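Local coordinates for fluoroacetyl coenzyme A thioesterase (Streptomyces Cattleya, PDB 3KUW), which hydrolyses fluoroacetyl-CoA to fluoroacetate and CoA, conferring fluoroacetate resistance, and cannot use acetyl-CoA as a substrate, at the fluoroacetic acid site. Coordinates in Å, arbitrary orientation; residue numbers count along the deposited sequence, not the author numbering. Chains: chain A/B, Fluoroacetyl coenzyme A thioesterase.

The fluoroacetic acid site. Residues chain A 23, 36, 39-42, 76, 78-79; chain B 50, 68-69. With FAH (fluoroacetic acid), chain C; FAH (fluoroacetic acid), chain D.
This is the active site of a hot-dog-fold thioesterase, built across the homodimer: chain A supplies A:Ser42 and A:His76, chain B supplies B:Glu50, the three forming the catalytic triad (here with engineered serine, naturally threonine, at 42), and B:Gly69, which binds substrate and CoA. Two poorly ordered molecules of fluoroacetate, the reaction product, are bound; that of chain C is held by the active-site serine and glutamate, while the second (chain D) may reflect a high ligand concentration.

The carboxylate of FAH (chain C) is gripped at both oxygens by A:Ser42, at the start of helix 42-56. Its backbone N donates to ligand O at 3.0 Å, nearly straight (167° at H), and its hydroxyl OG donates to OXT at 2.7 Å. OG lies anti to the carbonyl carbon and beside the backbone N (chi1 -57°), so both donors point the same way; the helix start may further favour negative charge here. From chain B, B:Glu50 OE1 approaches OXT at 2.9 Å, a hydrogen bond if one of the two acids keeps its proton; such proximity may raise the pKa of one of them. The B:Gly69 N bond to OXT is weak.

A:His76 is second shell to this carboxylate: its ND1 hydrogen-bonds A:Ser42 OG at 2.7 Å, fixing the hydroxyl.

The fluoromethyl end of FAH (chain C) points into an apolar wall, which may contribute to recognition of the fluorine. A:Phe36 CE2 touches F at 3.7 Å, and B:Leu68 CD2 meets the edge of that phenyl ring in plane, the two side chains crossing at about a right angle. A:Val23 CG2 packs against CH3 at 3.7 Å.

FAH (chain D) lies over one face of the A:His76 imidazole, CH3 3.5 Å above the plane and offset toward the rim, while A:Ala79 packs on that methylene. O of FAH (chain D) approaches B:Gly69 O, the backbone carbonyl, at 2.7 Å, repulsive unless the acid is protonated.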
# COMPACT_ATOMS: atom_id res chain seq x y z
N VAL A 23 5.83 -2.00 10.09
CA VAL A 23 6.77 -1.84 8.98
C VAL A 23 7.68 -3.07 8.76
O VAL A 23 7.78 -3.59 7.65
CB VAL A 23 7.61 -0.54 9.23
CG1 VAL A 23 8.80 -0.40 8.15
CG2 VAL A 23 6.66 0.69 9.20
N PHE A 36 13.19 -0.14 12.15
CA PHE A 36 12.18 0.92 12.09
C PHE A 36 11.18 0.81 13.23
O PHE A 36 10.84 -0.28 13.62
CB PHE A 36 11.43 0.93 10.77
CG PHE A 36 10.75 2.21 10.55
CD1 PHE A 36 11.50 3.31 10.09
CD2 PHE A 36 9.39 2.37 10.88
CE1 PHE A 36 10.90 4.56 9.93
CE2 PHE A 36 8.75 3.61 10.72
CZ PHE A 36 9.52 4.73 10.22
N VAL A 39 5.31 0.59 14.13
CA VAL A 39 4.03 1.22 13.73
C VAL A 39 3.42 0.55 12.49
O VAL A 39 4.15 0.01 11.67
CB VAL A 39 4.20 2.73 13.45
CG1 VAL A 39 4.74 3.48 14.72
CG2 VAL A 39 5.09 2.93 12.21
N PHE A 40 2.10 0.60 12.40
CA PHE A 40 1.29 0.01 11.31
C PHE A 40 1.88 0.50 9.96
O PHE A 40 1.90 1.68 9.72
CB PHE A 40 -0.16 0.53 11.52
CG PHE A 40 -1.26 -0.18 10.68
CD1 PHE A 40 -1.25 -1.59 10.50
CD2 PHE A 40 -2.32 0.58 10.12
CE1 PHE A 40 -2.26 -2.25 9.78
CE2 PHE A 40 -3.39 -0.08 9.41
CZ PHE A 40 -3.31 -1.51 9.23
N ALA A 41 2.32 -0.42 9.09
CA ALA A 41 2.91 -0.03 7.78
C ALA A 41 1.86 0.63 6.84
O ALA A 41 0.72 0.19 6.82
CB ALA A 41 3.54 -1.21 7.11
N SER A 42 2.23 1.68 6.08
CA SER A 42 1.27 2.22 5.12
C SER A 42 0.76 1.10 4.17
O SER A 42 -0.39 1.13 3.72
CB SER A 42 1.86 3.35 4.23
OG SER A 42 2.40 4.45 4.98
N HIS A 76 -1.30 9.53 4.74
CA HIS A 76 -1.14 8.75 5.99
C HIS A 76 -0.59 9.78 7.02
O HIS A 76 0.61 10.13 6.99
CB HIS A 76 -0.16 7.57 5.76
CG HIS A 76 -0.15 6.52 6.84
ND1 HIS A 76 0.51 5.31 6.70
CD2 HIS A 76 -0.73 6.47 8.07
CE1 HIS A 76 0.35 4.57 7.79
NE2 HIS A 76 -0.41 5.25 8.63
N ALA A 78 -1.04 10.14 10.67
CA ALA A 78 -0.64 9.90 12.07
C ALA A 78 -0.21 8.45 12.15
O ALA A 78 -0.59 7.63 11.30
CB ALA A 78 -1.75 10.16 13.02
N ALA A 79 0.59 8.14 13.15
CA ALA A 79 1.08 6.77 13.33
C ALA A 79 0.29 5.91 14.39
O ALA A 79 -0.17 6.42 15.43
CB ALA A 79 2.58 6.80 13.70
N GLU B 50 8.03 2.79 -1.42
CA GLU B 50 8.62 3.42 -0.25
C GLU B 50 10.09 2.98 -0.02
O GLU B 50 10.99 3.83 0.20
CB GLU B 50 7.83 3.09 1.03
CG GLU B 50 6.37 3.67 1.12
CD GLU B 50 5.85 3.58 2.58
OE1 GLU B 50 6.33 4.34 3.45
OE2 GLU B 50 4.98 2.73 2.91
N LEU B 68 9.15 8.74 7.10
CA LEU B 68 7.84 8.15 7.08
C LEU B 68 7.19 8.49 5.75
O LEU B 68 7.42 9.56 5.23
CB LEU B 68 7.01 8.79 8.17
CG LEU B 68 7.32 8.42 9.64
CD1 LEU B 68 6.43 9.19 10.51
CD2 LEU B 68 7.05 6.94 9.93
N GLY B 69 6.38 7.59 5.20
CA GLY B 69 5.55 7.90 4.00
C GLY B 69 4.32 8.70 4.44
O GLY B 69 3.61 8.29 5.39
C FAH C . 4.99 3.65 6.66
F FAH C . 6.00 4.66 8.49
O FAH C . 5.13 2.48 6.22
CH3 FAH C . 4.93 3.85 8.16
OXT FAH C . 4.90 4.71 5.96
C FAH D . 2.78 7.86 9.12
F FAH D . 3.32 5.68 10.29
O FAH D . 3.25 7.58 7.98
CH3 FAH D . 2.40 6.72 10.06
OXT FAH D . 2.62 9.05 9.51